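Local coordinates for protein nucleoside-diphosphate sugar epimerase (SulA family) (Corynebacterium glutamicum, PDB 3OH8) that probably acts as a dinucleotide-dependent epimerase of nucleoside-diphosphate sugars, with a Rossmann-type nucleotide-binding region, at residues A[251-256]-A[284-289]; A[267-272]-A[361-366]; A[3-8]-A[124-129]; A[29-34]-A[119-124]; A[134-139]-A[348-353]. One frame throughout, in Å; residues are numbered along the deposited sequence.

Interaction 1: residues A[251-256]-A[284-289]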
# COMPACT_ATOMS: atom_id res chain seq x y z
N SER A 251 -9.19 -13.38 6.00
CA SER A 251 -8.02 -14.20 6.27
C SER A 251 -7.10 -14.30 5.04
O SER A 251 -7.57 -14.57 3.94
CB SER A 251 -8.47 -15.61 6.70
OG SER A 251 -7.37 -16.34 7.22
N ALA A 252 -5.81 -14.08 5.23
CA ALA A 252 -4.86 -14.20 4.12
C ALA A 252 -4.87 -15.62 3.57
O ALA A 252 -5.03 -16.59 4.31
CB ALA A 252 -3.46 -13.83 4.58
N SER A 253 -4.71 -15.75 2.26
CA SER A 253 -4.48 -17.07 1.66
C SER A 253 -3.52 -16.86 0.50
O SER A 253 -2.76 -15.90 0.52
CB SER A 253 -5.79 -17.72 1.21
OG SER A 253 -5.55 -19.05 0.77
N ALA A 254 -3.54 -17.75 -0.49
CA ALA A 254 -2.58 -17.64 -1.60
C ALA A 254 -3.09 -18.34 -2.84
O ALA A 254 -3.86 -19.30 -2.75
CB ALA A 254 -1.22 -18.24 -1.18
N VAL A 255 -2.66 -17.87 -4.00
CA VAL A 255 -3.02 -18.52 -5.26
C VAL A 255 -2.42 -19.93 -5.29
O VAL A 255 -2.78 -20.76 -6.14
CB VAL A 255 -2.52 -17.72 -6.47
CG1 VAL A 255 -3.30 -16.40 -6.60
CG2 VAL A 255 -1.04 -17.47 -6.33
N GLY A 256 -1.50 -20.19 -4.36
CA GLY A 256 -0.92 -21.51 -4.18
C GLY A 256 -1.99 -22.54 -3.90
O GLY A 256 -1.75 -23.74 -4.00
N ASP A 284 -5.89 -26.44 3.97
CA ASP A 284 -5.95 -26.54 5.42
C ASP A 284 -5.98 -25.15 6.06
O ASP A 284 -6.70 -24.91 7.03
CB ASP A 284 -4.72 -27.27 5.94
CG ASP A 284 -4.71 -28.75 5.54
OD1 ASP A 284 -5.76 -29.24 5.06
OD2 ASP A 284 -3.66 -29.40 5.71
N TRP A 285 -5.18 -24.25 5.52
CA TRP A 285 -5.09 -22.88 6.02
C TRP A 285 -6.47 -22.20 5.93
O TRP A 285 -6.93 -21.55 6.87
CB TRP A 285 -4.04 -22.16 5.19
CG TRP A 285 -3.68 -20.77 5.58
CD1 TRP A 285 -4.00 -20.12 6.73
CD2 TRP A 285 -2.89 -19.87 4.80
NE1 TRP A 285 -3.46 -18.84 6.72
CE2 TRP A 285 -2.78 -18.67 5.54
CE3 TRP A 285 -2.27 -19.95 3.55
CZ2 TRP A 285 -2.07 -17.56 5.07
CZ3 TRP A 285 -1.58 -18.85 3.07
CH2 TRP A 285 -1.48 -17.66 3.83
N GLU A 286 -7.14 -22.36 4.79
CA GLU A 286 -8.48 -21.83 4.66
C GLU A 286 -9.49 -22.56 5.55
O GLU A 286 -10.36 -21.94 6.17
CB GLU A 286 -8.91 -21.85 3.19
CG GLU A 286 -8.06 -20.90 2.34
CD GLU A 286 -8.53 -20.82 0.90
OE1 GLU A 286 -9.60 -21.38 0.59
OE2 GLU A 286 -7.82 -20.20 0.08
N HIS A 287 -9.38 -23.88 5.63
CA HIS A 287 -10.37 -24.64 6.39
C HIS A 287 -10.30 -24.34 7.89
O HIS A 287 -11.27 -24.51 8.61
CB HIS A 287 -10.22 -26.15 6.14
CG HIS A 287 -11.22 -26.98 6.89
ND1 HIS A 287 -10.87 -27.78 7.95
CD2 HIS A 287 -12.56 -27.09 6.75
CE1 HIS A 287 -11.96 -28.37 8.43
NE2 HIS A 287 -12.99 -27.96 7.72
N ALA A 288 -9.15 -23.88 8.36
CA ALA A 288 -9.00 -23.50 9.75
C ALA A 288 -9.90 -22.33 10.18
O ALA A 288 -10.07 -22.10 11.39
CB ALA A 288 -7.53 -23.20 10.06
N THR A 289 -10.47 -21.60 9.23
CA THR A 289 -11.40 -20.51 9.56
C THR A 289 -12.81 -21.02 9.83
O THR A 289 -13.70 -20.24 10.19
CB THR A 289 -11.49 -19.40 8.46
OG1 THR A 289 -12.04 -19.95 7.25
CG2 THR A 289 -10.13 -18.77 8.17
O HOH W 1 -7.12 -18.46 5.83
O HOH W 2 -4.44 -16.11 7.12
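Glu-286 OE2 is held by two groups: Ser-253 OG donates to its anti lone pair over 2.6 Å between OG and OE2, and Arg-303 on strand 298-308 adds a salt bridge. The glutamate reaches the strand by an extended chain, with CD anti to CA (chi2 -175°), although its CB starts off at a slant to it. One residue earlier, Trp-285 works quite differently. Its CG stands anti to the backbone N, and the indole lies flat against the strand backbone, with Ala-252 O 3.1 Å above the ring plane toward the rim. Over the same face, Ser-253 CA makes a CH-pi contact, 3.9 Å from the centroid of the six-membered ring. Ala-252 CB adds an apolar touch at CZ2 of Trp-285, 4.0 Å away. A water joins the two sides: it accepts a hydrogen bond from Ser-251 OG (2.9 Å), donates to Ala-252 O, and receives a weak bond from Trp-285 NE1. Along the chain, helix 277-287 lies between strands 248-254 and 298-308, which pair in parallel, the beta-alpha-beta arrangement of Rossmann-type folds, and it packs on 248-254. Arg-229 meets the indole in a cation-pi contact. The chemistry implies a divided interface, aromatic over the backbone and hydrogen-bonded at Glu-286, whose buried carboxylate also pairs with Arg-303 and would be expected to stay charged.

Interaction 2: residues A[267-272]-A[361-366]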
# COMPACT_ATOMS: atom_id res chain seq x y z
N LEU A 267 -7.28 -19.65 -13.89
CA LEU A 267 -7.73 -19.99 -12.54
C LEU A 267 -8.67 -18.93 -11.97
O LEU A 267 -8.32 -17.75 -11.84
CB LEU A 267 -6.53 -20.20 -11.61
CG LEU A 267 -5.55 -21.26 -12.12
CD1 LEU A 267 -4.19 -21.13 -11.42
CD2 LEU A 267 -6.14 -22.67 -11.94
N THR A 268 -9.87 -19.37 -11.61
CA THR A 268 -10.91 -18.51 -11.06
C THR A 268 -11.27 -19.04 -9.68
O THR A 268 -10.88 -20.13 -9.32
CB THR A 268 -12.17 -18.58 -11.97
OG1 THR A 268 -11.91 -17.86 -13.18
CG2 THR A 268 -13.37 -17.98 -11.28
N GLU A 269 -12.04 -18.27 -8.91
CA GLU A 269 -12.45 -18.77 -7.60
C GLU A 269 -13.32 -20.02 -7.74
O GLU A 269 -13.64 -20.68 -6.74
CB GLU A 269 -13.15 -17.67 -6.80
CG GLU A 269 -12.24 -16.45 -6.49
CD GLU A 269 -12.19 -15.41 -7.61
OE1 GLU A 269 -12.81 -15.63 -8.68
OE2 GLU A 269 -11.54 -14.36 -7.42
N GLU A 270 -13.70 -20.34 -8.97
CA GLU A 270 -14.47 -21.55 -9.25
C GLU A 270 -13.57 -22.76 -9.48
O GLU A 270 -14.03 -23.90 -9.41
CB GLU A 270 -15.31 -21.38 -10.53
CG GLU A 270 -16.20 -20.18 -10.54
CD GLU A 270 -17.51 -20.44 -9.87
OE1 GLU A 270 -18.54 -20.40 -10.57
OE2 GLU A 270 -17.51 -20.70 -8.65
N SER A 271 -12.30 -22.51 -9.79
CA SER A 271 -11.39 -23.60 -10.11
C SER A 271 -11.09 -24.45 -8.88
O SER A 271 -11.02 -23.95 -7.75
CB SER A 271 -10.09 -23.04 -10.68
OG SER A 271 -10.36 -22.17 -11.75
N GLU A 272 -10.89 -25.75 -9.11
CA GLU A 272 -10.55 -26.67 -8.02
C GLU A 272 -9.19 -26.36 -7.43
O GLU A 272 -8.33 -25.80 -8.09
CB GLU A 272 -10.49 -28.11 -8.53
CG GLU A 272 -11.76 -28.68 -9.04
CD GLU A 272 -11.56 -30.13 -9.46
OE1 GLU A 272 -10.69 -30.81 -8.87
OE2 GLU A 272 -12.25 -30.56 -10.38
N PRO A 361 -13.67 -17.31 -1.15
CA PRO A 361 -12.36 -17.06 -1.76
C PRO A 361 -12.37 -15.85 -2.70
O PRO A 361 -13.32 -15.67 -3.46
CB PRO A 361 -12.10 -18.33 -2.57
CG PRO A 361 -13.48 -18.86 -2.90
CD PRO A 361 -14.30 -18.54 -1.67
N ILE A 362 -11.34 -15.01 -2.63
CA ILE A 362 -11.18 -13.91 -3.56
C ILE A 362 -9.77 -13.98 -4.16
O ILE A 362 -8.80 -13.98 -3.42
CB ILE A 362 -11.32 -12.57 -2.85
CG1 ILE A 362 -12.69 -12.46 -2.17
CG2 ILE A 362 -11.11 -11.45 -3.82
CD1 ILE A 362 -13.87 -12.42 -3.16
N ASN A 363 -9.66 -14.08 -5.48
CA ASN A 363 -8.34 -14.02 -6.10
C ASN A 363 -7.85 -12.57 -6.08
O ASN A 363 -8.39 -11.72 -6.80
CB ASN A 363 -8.36 -14.54 -7.55
CG ASN A 363 -8.50 -16.06 -7.63
OD1 ASN A 363 -8.77 -16.61 -8.71
ND2 ASN A 363 -8.31 -16.74 -6.52
N ALA A 364 -6.86 -12.27 -5.25
CA ALA A 364 -6.31 -10.91 -5.22
C ALA A 364 -5.10 -10.87 -6.13
O ALA A 364 -3.97 -11.03 -5.69
CB ALA A 364 -5.94 -10.51 -3.81
N VAL A 365 -5.38 -10.70 -7.42
CA VAL A 365 -4.37 -10.69 -8.46
C VAL A 365 -4.80 -9.63 -9.45
O VAL A 365 -5.99 -9.37 -9.60
CB VAL A 365 -4.30 -12.06 -9.20
CG1 VAL A 365 -3.98 -13.20 -8.21
CG2 VAL A 365 -5.61 -12.33 -9.95
N ALA A 366 -3.85 -9.00 -10.13
CA ALA A 366 -4.19 -8.08 -11.20
C ALA A 366 -4.89 -8.85 -12.31
O ALA A 366 -4.68 -10.04 -12.47
CB ALA A 366 -2.93 -7.37 -11.72
O HOH W 3 -11.33 -11.79 -7.63
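Glu-269 lays its carboxylate against the side-chain amide of Asn-363, the two groups meeting tip to tip and stacked with their planes 25° apart. A bend at chi2 (85°) swings CD round, and OE2 then accepts the backbone N-H of Asn-363 through its anti lone pair; the bond is 2.7 Å from N to OE2 and fairly straight at 163°. Asn-363 CB lies close by, 3.2 Å from OE2. Lower down the same side chain, Glu-269 CG rests 3.3 Å from Pro-361 O. A water extends the grip, donating to Glu-269 OE2 and to Asn-363 O. Strand 360-364 belongs to the Rossmann-type sheet, where it runs parallel to strand 298-308, and Pro-361 and Asn-363 both turn their CB atoms toward the loop that follows strand 265-267. That loop is shaped by a type I beta turn from Thr-268 to Ser-271. Its closing bond runs from Ser-271 N to Thr-268 O, while Ser-271 OG accepts from Thr-268 N in a nearly linear bond, 2.8 Å between N and OG. The remaining carboxylate oxygen, Glu-269 OE1, accepts from Ala-419 N at the start of helix 418-422.

Interaction 3: residues A[3-8]-A[124-129]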
# COMPACT_ATOMS: atom_id res chain seq x y z
N LEU A 3 12.93 22.36 -5.91
CA LEU A 3 11.82 22.00 -6.79
C LEU A 3 10.50 22.58 -6.31
O LEU A 3 10.13 22.42 -5.15
CB LEU A 3 11.68 20.49 -6.94
CG LEU A 3 10.57 20.00 -7.90
CD1 LEU A 3 10.79 20.56 -9.31
CD2 LEU A 3 10.48 18.47 -7.96
N THR A 4 9.80 23.26 -7.21
CA THR A 4 8.42 23.66 -6.95
C THR A 4 7.54 23.09 -8.07
O THR A 4 7.83 23.27 -9.25
CB THR A 4 8.25 25.19 -6.89
OG1 THR A 4 9.16 25.75 -5.94
CG2 THR A 4 6.83 25.54 -6.49
N THR A 5 6.48 22.40 -7.68
CA THR A 5 5.61 21.77 -8.67
C THR A 5 4.21 21.59 -8.07
O THR A 5 4.06 21.42 -6.86
CB THR A 5 6.20 20.43 -9.19
OG1 THR A 5 5.49 20.00 -10.35
CG2 THR A 5 6.16 19.31 -8.10
N SER A 6 3.20 21.63 -8.94
CA SER A 6 1.81 21.59 -8.49
C SER A 6 1.03 20.41 -9.10
O SER A 6 1.34 19.96 -10.21
CB SER A 6 1.09 22.91 -8.83
OG SER A 6 1.63 24.01 -8.12
N HIS A 7 0.01 19.95 -8.40
CA HIS A 7 -0.88 18.92 -8.94
C HIS A 7 -2.29 19.08 -8.41
O HIS A 7 -2.51 19.48 -7.27
CB HIS A 7 -0.34 17.50 -8.65
CG HIS A 7 -0.21 17.18 -7.19
ND1 HIS A 7 -0.95 16.20 -6.57
CD2 HIS A 7 0.59 17.70 -6.22
CE1 HIS A 7 -0.62 16.12 -5.29
NE2 HIS A 7 0.32 17.03 -5.06
N PHE A 8 -3.26 18.76 -9.26
CA PHE A 8 -4.67 18.92 -8.92
C PHE A 8 -5.28 17.64 -8.36
O PHE A 8 -5.07 16.56 -8.91
CB PHE A 8 -5.45 19.33 -10.17
CG PHE A 8 -6.93 19.44 -9.95
CD1 PHE A 8 -7.45 20.52 -9.23
CD2 PHE A 8 -7.80 18.49 -10.47
CE1 PHE A 8 -8.82 20.63 -9.02
CE2 PHE A 8 -9.17 18.60 -10.27
CZ PHE A 8 -9.68 19.67 -9.54
N TYR A 124 5.45 10.02 -7.16
CA TYR A 124 4.85 9.02 -6.27
C TYR A 124 3.86 9.66 -5.29
O TYR A 124 2.73 9.19 -5.13
CB TYR A 124 5.92 8.25 -5.47
CG TYR A 124 5.30 7.23 -4.54
CD1 TYR A 124 4.94 5.96 -5.02
CD2 TYR A 124 5.04 7.54 -3.21
CE1 TYR A 124 4.34 5.02 -4.19
CE2 TYR A 124 4.44 6.60 -2.36
CZ TYR A 124 4.10 5.34 -2.86
OH TYR A 124 3.51 4.41 -2.03
N ARG A 125 4.30 10.72 -4.62
CA ARG A 125 3.44 11.44 -3.69
C ARG A 125 2.13 11.86 -4.36
O ARG A 125 1.06 11.70 -3.77
CB ARG A 125 4.15 12.68 -3.10
CG ARG A 125 5.36 12.40 -2.22
CD ARG A 125 5.93 13.71 -1.64
NE ARG A 125 4.86 14.51 -1.02
CZ ARG A 125 4.53 14.45 0.27
NH1 ARG A 125 5.19 13.65 1.09
NH2 ARG A 125 3.53 15.19 0.72
N GLN A 126 2.22 12.40 -5.58
CA GLN A 126 1.03 12.84 -6.32
C GLN A 126 0.10 11.69 -6.73
O GLN A 126 -1.12 11.72 -6.48
CB GLN A 126 1.43 13.64 -7.57
CG GLN A 126 2.28 14.88 -7.28
CD GLN A 126 2.82 15.56 -8.53
OE1 GLN A 126 3.21 16.73 -8.49
NE2 GLN A 126 2.86 14.84 -9.65
N THR A 127 0.65 10.67 -7.38
CA THR A 127 -0.18 9.53 -7.81
C THR A 127 -0.77 8.81 -6.60
O THR A 127 -1.94 8.43 -6.61
CB THR A 127 0.59 8.53 -8.72
OG1 THR A 127 1.78 8.08 -8.06
CG2 THR A 127 0.99 9.21 -10.03
N GLN A 128 0.03 8.61 -5.56
CA GLN A 128 -0.44 7.85 -4.41
C GLN A 128 -1.58 8.57 -3.70
O GLN A 128 -2.57 7.96 -3.31
CB GLN A 128 0.71 7.60 -3.42
CG GLN A 128 0.34 6.63 -2.29
CD GLN A 128 0.27 5.18 -2.77
OE1 GLN A 128 0.75 4.85 -3.85
NE2 GLN A 128 -0.27 4.32 -1.94
N LEU A 129 -1.43 9.88 -3.52
CA LEU A 129 -2.48 10.67 -2.90
C LEU A 129 -3.77 10.57 -3.69
O LEU A 129 -4.85 10.33 -3.12
CB LEU A 129 -2.07 12.16 -2.86
CG LEU A 129 -2.59 13.02 -1.71
CD1 LEU A 129 -2.97 14.45 -2.16
CD2 LEU A 129 -3.72 12.38 -0.94
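Gln-126 climbs from the helix onto the imidazole of His-7, and its successive carbons pass over the ring and on to His-7 CB. Its own CB lies over the same face as the rest, toward the rim, 3.6 Å from His-7 ND1. CG, anti to the carbonyl carbon, sits almost exactly over the middle of the imidazole: a CH-pi contact of 3.4 Å to the ring centroid, only 9° off the normal. From there the chain runs on extended. CD passes 3.7 Å from His-7 CB, and the amide at the tip ends up near the methyl CG2 of Thr-5, its plane tilted from that of the imidazole. The ring is presented by His-7 through a first torsion with CG between the backbone N and carbonyl carbon (chi1 61°). At the ring's edge Leu-129 CD1 makes a looser touch, 4.3 Å from His-7 CE1. Thr-5 turns its hydroxyl to Gln-450, and Ala-446 touches both His-7 and Gln-126. Strand 3-9 is the outermost strand beside 102-110 in a seven-stranded antiparallel sheet, and segment 124-129 of helix 119-139 packs over a face of the sheet, nearly parallel to this edge strand (12°, axes 9.7 Å apart), consistent with a helix-grip fold.

Interaction 4: residues A[29-34]-A[119-124]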
# COMPACT_ATOMS: atom_id res chain seq x y z
N LEU A 29 2.49 8.31 1.76
CA LEU A 29 3.18 9.11 0.74
C LEU A 29 4.71 8.95 0.71
O LEU A 29 5.39 9.54 -0.13
CB LEU A 29 2.80 10.60 0.88
CG LEU A 29 1.30 10.90 0.83
CD1 LEU A 29 1.06 12.43 0.71
CD2 LEU A 29 0.64 10.13 -0.32
N THR A 30 5.25 8.16 1.63
CA THR A 30 6.69 7.88 1.62
C THR A 30 7.01 6.95 0.45
O THR A 30 6.43 5.88 0.34
CB THR A 30 7.16 7.23 2.95
OG1 THR A 30 6.96 8.15 4.03
CG2 THR A 30 8.64 6.88 2.89
N PRO A 31 7.92 7.36 -0.44
CA PRO A 31 8.23 6.55 -1.63
C PRO A 31 8.86 5.20 -1.25
O PRO A 31 9.82 5.15 -0.48
CB PRO A 31 9.25 7.41 -2.39
CG PRO A 31 9.04 8.81 -1.89
CD PRO A 31 8.61 8.67 -0.45
N PRO A 32 8.32 4.10 -1.80
CA PRO A 32 8.86 2.77 -1.48
C PRO A 32 10.26 2.58 -2.04
O PRO A 32 10.97 1.70 -1.57
CB PRO A 32 7.90 1.81 -2.20
CG PRO A 32 6.73 2.62 -2.62
CD PRO A 32 7.18 4.04 -2.72
N PHE A 33 10.65 3.40 -3.02
CA PHE A 33 11.90 3.19 -3.73
C PHE A 33 13.01 4.03 -3.13
O PHE A 33 14.09 4.17 -3.70
CB PHE A 33 11.73 3.50 -5.21
CG PHE A 33 10.97 4.78 -5.47
CD1 PHE A 33 9.60 4.77 -5.66
CD2 PHE A 33 11.64 6.01 -5.52
CE1 PHE A 33 8.89 5.94 -5.91
CE2 PHE A 33 10.94 7.19 -5.76
CZ PHE A 33 9.57 7.16 -5.95
N ILE A 34 12.71 4.64 -1.99
CA ILE A 34 13.74 5.34 -1.23
C ILE A 34 13.73 4.73 0.17
O ILE A 34 12.68 4.63 0.77
CB ILE A 34 13.43 6.83 -1.16
CG1 ILE A 34 13.41 7.41 -2.58
CG2 ILE A 34 14.45 7.55 -0.30
CD1 ILE A 34 13.16 8.90 -2.65
N THR A 119 12.13 14.31 -8.86
CA THR A 119 11.02 14.02 -9.74
C THR A 119 10.26 12.74 -9.37
O THR A 119 9.03 12.73 -9.28
CB THR A 119 11.50 13.94 -11.19
OG1 THR A 119 11.86 15.25 -11.63
CG2 THR A 119 10.42 13.40 -12.08
N GLY A 120 11.00 11.66 -9.16
CA GLY A 120 10.42 10.37 -8.82
C GLY A 120 9.63 10.42 -7.52
O GLY A 120 8.48 9.98 -7.46
N MSE A 121 10.26 10.94 -6.48
CA MSE A 121 9.62 11.11 -5.18
C MSE A 121 8.29 11.81 -5.31
O MSE A 121 7.28 11.37 -4.77
CB MSE A 121 10.52 11.93 -4.25
CG MSE A 121 9.83 12.38 -2.95
SE MSE A 121 10.88 13.30 -1.77
CE MSE A 121 9.69 13.67 -0.50
N PHE A 122 8.28 12.93 -6.03
CA PHE A 122 7.04 13.70 -6.11
C PHE A 122 5.99 13.10 -7.01
O PHE A 122 4.80 13.21 -6.72
CB PHE A 122 7.31 15.18 -6.38
CG PHE A 122 7.67 15.90 -5.13
CD1 PHE A 122 6.67 16.27 -4.24
CD2 PHE A 122 8.99 16.09 -4.77
CE1 PHE A 122 6.98 16.89 -3.03
CE2 PHE A 122 9.31 16.71 -3.57
CZ PHE A 122 8.31 17.11 -2.70
N ALA A 123 6.41 12.42 -8.07
CA ALA A 123 5.46 11.72 -8.91
C ALA A 123 4.72 10.67 -8.07
O ALA A 123 3.51 10.47 -8.23
CB ALA A 123 6.17 11.07 -10.10
N TYR A 124 5.45 10.02 -7.16
CA TYR A 124 4.85 9.02 -6.27
C TYR A 124 3.86 9.66 -5.29
O TYR A 124 2.73 9.19 -5.13
CB TYR A 124 5.92 8.25 -5.47
CG TYR A 124 5.30 7.23 -4.54
CD1 TYR A 124 4.94 5.96 -5.02
CD2 TYR A 124 5.04 7.54 -3.21
CE1 TYR A 124 4.34 5.02 -4.19
CE2 TYR A 124 4.44 6.60 -2.36
CZ TYR A 124 4.10 5.34 -2.86
OH TYR A 124 3.51 4.41 -2.03
O HOH W 4 4.10 4.07 0.73
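The first torsion of Tyr-124, with CG anti to the backbone N (chi1 180°), sets CG out from the helix, while that of Phe-33 puts CG between the backbone N and carbonyl carbon (chi1 45°), and the two rings meet edge to face. In this apparent helix-grip domain the contact fastens the loop after helix 25-29, including a type I turn from Pro-31 to Ile-34, to the first turns of helix 119-139. The edge of Phe-33 addresses the face of Tyr-124 in an offset arrangement, planes at 85° and centroids 5.9 Å apart. Pro-32 brings CD over the tyrosine, 3.5 Å from its ring centroid, in a CH-pi contact. The same edge of Phe-33 also reaches the helix backbone, CZ lying 3.4 Å from Gly-120 O. Pro-31 CG packs at 3.8 Å on CG of Met-121, a selenomethionine. His-438 stacks on Tyr-124. One water lies within hydrogen-bonding distance of Tyr-124 OH (2.8 Å) and Thr-30 O, which also accepts from Arg-311, though the water has more acceptors nearby than protons.

Interaction 5: residues A[134-139]-A[348-353]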
# COMPACT_ATOMS: atom_id res chain seq x y z
N LYS A 134 -9.30 8.56 -4.42
CA LYS A 134 -10.27 7.94 -5.34
C LYS A 134 -10.76 6.61 -4.79
O LYS A 134 -11.96 6.30 -4.84
CB LYS A 134 -9.69 7.77 -6.74
CG LYS A 134 -9.67 9.07 -7.54
CD LYS A 134 -9.10 8.86 -8.94
CE LYS A 134 -9.23 10.16 -9.76
NZ LYS A 134 -8.46 10.13 -11.04
N PHE A 135 -9.83 5.81 -4.25
CA PHE A 135 -10.21 4.53 -3.68
C PHE A 135 -11.19 4.73 -2.54
O PHE A 135 -12.20 4.02 -2.45
CB PHE A 135 -9.01 3.75 -3.12
CG PHE A 135 -9.43 2.59 -2.25
CD1 PHE A 135 -9.91 1.42 -2.83
CD2 PHE A 135 -9.44 2.70 -0.87
CE1 PHE A 135 -10.35 0.36 -2.05
CE2 PHE A 135 -9.88 1.64 -0.08
CZ PHE A 135 -10.33 0.47 -0.67
N LEU A 136 -10.89 5.66 -1.64
CA LEU A 136 -11.79 5.91 -0.51
C LEU A 136 -13.17 6.33 -1.01
O LEU A 136 -14.19 5.96 -0.42
CB LEU A 136 -11.22 6.96 0.44
CG LEU A 136 -9.93 6.54 1.18
CD1 LEU A 136 -9.30 7.76 1.81
CD2 LEU A 136 -10.21 5.46 2.23
N SER A 137 -13.20 7.11 -2.09
CA SER A 137 -14.45 7.61 -2.65
C SER A 137 -15.30 6.48 -3.23
O SER A 137 -16.49 6.35 -2.91
CB SER A 137 -14.14 8.65 -3.74
OG SER A 137 -15.33 9.13 -4.34
N ARG A 138 -14.70 5.64 -4.08
CA ARG A 138 -15.38 4.45 -4.60
C ARG A 138 -15.89 3.59 -3.46
O ARG A 138 -17.01 3.06 -3.51
CB ARG A 138 -14.42 3.59 -5.44
CG ARG A 138 -13.92 4.25 -6.70
CD ARG A 138 -13.21 3.25 -7.61
NE ARG A 138 -12.00 2.64 -7.04
CZ ARG A 138 -10.78 3.16 -7.16
NH1 ARG A 138 -10.61 4.33 -7.76
NH2 ARG A 138 -9.74 2.53 -6.65
N THR A 139 -15.07 3.42 -2.44
CA THR A 139 -15.41 2.51 -1.35
C THR A 139 -16.56 3.07 -0.50
O THR A 139 -17.33 2.31 0.08
CB THR A 139 -14.18 2.24 -0.47
OG1 THR A 139 -13.16 1.64 -1.29
CG2 THR A 139 -14.54 1.31 0.68
N ILE A 348 -7.92 -4.35 -1.81
CA ILE A 348 -8.79 -5.53 -1.74
C ILE A 348 -9.07 -5.90 -0.29
O ILE A 348 -10.20 -6.20 0.07
CB ILE A 348 -8.20 -6.70 -2.56
CG1 ILE A 348 -8.32 -6.37 -4.05
CG2 ILE A 348 -8.93 -7.99 -2.26
CD1 ILE A 348 -7.42 -7.22 -4.96
N TYR A 349 -8.04 -5.86 0.55
CA TYR A 349 -8.28 -6.10 1.98
C TYR A 349 -9.24 -5.08 2.56
O TYR A 349 -10.19 -5.42 3.27
CB TYR A 349 -6.95 -6.07 2.76
CG TYR A 349 -6.27 -7.43 2.81
CD1 TYR A 349 -6.71 -8.41 3.70
CD2 TYR A 349 -5.19 -7.73 1.99
CE1 TYR A 349 -6.08 -9.67 3.76
CE2 TYR A 349 -4.57 -8.97 2.03
CZ TYR A 349 -5.03 -9.94 2.91
OH TYR A 349 -4.40 -11.17 2.96
N TYR A 350 -8.97 -3.82 2.25
CA TYR A 350 -9.76 -2.70 2.77
C TYR A 350 -11.21 -2.88 2.34
O TYR A 350 -12.12 -2.84 3.16
CB TYR A 350 -9.15 -1.40 2.26
CG TYR A 350 -9.62 -0.12 2.91
CD1 TYR A 350 -10.97 0.17 3.03
CD2 TYR A 350 -8.70 0.83 3.37
CE1 TYR A 350 -11.40 1.37 3.62
CE2 TYR A 350 -9.12 2.02 3.95
CZ TYR A 350 -10.47 2.29 4.07
OH TYR A 350 -10.87 3.47 4.64
N ARG A 351 -11.41 -3.12 1.04
CA ARG A 351 -12.75 -3.40 0.55
C ARG A 351 -13.40 -4.58 1.28
O ARG A 351 -14.58 -4.51 1.66
CB ARG A 351 -12.76 -3.66 -0.96
CG ARG A 351 -14.16 -3.85 -1.49
CD ARG A 351 -14.25 -4.09 -2.99
NE ARG A 351 -15.66 -4.27 -3.33
CZ ARG A 351 -16.20 -4.01 -4.52
NH1 ARG A 351 -15.45 -3.59 -5.53
NH2 ARG A 351 -17.51 -4.17 -4.68
N ALA A 352 -12.66 -5.67 1.44
CA ALA A 352 -13.22 -6.85 2.11
C ALA A 352 -13.71 -6.50 3.52
O ALA A 352 -14.75 -6.97 3.98
CB ALA A 352 -12.18 -7.97 2.18
N ILE A 353 -12.94 -5.66 4.21
CA ILE A 353 -13.29 -5.25 5.56
C ILE A 353 -14.67 -4.58 5.62
O ILE A 353 -15.49 -4.92 6.48
CB ILE A 353 -12.21 -4.32 6.15
CG1 ILE A 353 -10.92 -5.10 6.40
CG2 ILE A 353 -12.71 -3.63 7.41
CD1 ILE A 353 -9.74 -4.19 6.78
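Phe-135 drives its ring edge into the face of Tyr-350, a T-shaped pair with planes at 80° and centroids 5.0 Å apart. The touching atom is CE2, 3.5 Å from Tyr-350 CG and offset toward the rim of the tyrosine ring. Leu-136 crosses the same tyrosine at about a right angle, its CD2 branch 3.7 Å from Tyr-350 CZ. Both rings are carried toward each other with CG anti to the backbone N. Thr-139 lies over one face of Phe-135, OG1 3.1 Å above the ring plane toward the rim. That hydroxyl donates to Phe-135 O over 2.8 Å from above the carbonyl plane, while Thr-139 N reaches the same oxygen from the opposite face. Further out, Gln-166 touches the Phe-135 and Tyr-350 side chains, and Arg-351 turns to Asp-355. Segments 134-139 and 348-353 of helices 119-139 and 342-354 cross at -26°, axes 11.2 Å apart, joining the N-terminal domain to the Rossmann-type region. Ring packing and van der Waals contact carry this junction; hydrogen bonds stay within each helix.

In the fold
Taken together, the contacts illustrate how bonding chemistry follows location. Interactions 1 and 2 serve the same Rossmann-type sheet and touch through Val-255 and Val-365; both use a glutamate, in interaction 1 buried beside a parallel strand alongside the indole of Trp-285, in interaction 2 arising from a partly exposed loop. Interactions 3, 4 and 5 all draw on helix 119-139, and aromatic or CH-pi packing dominates each. Interactions 1, 3 and 5 are buried; 2 and 4, the latter sharing Tyr-124 with interaction 3, are only partly so. Interaction 5 bridges the two regions, and its helix 342-354 meets interaction 1 through Tyr-349 on Ala-252 and interaction 2 through Ile-348 on Ala-364.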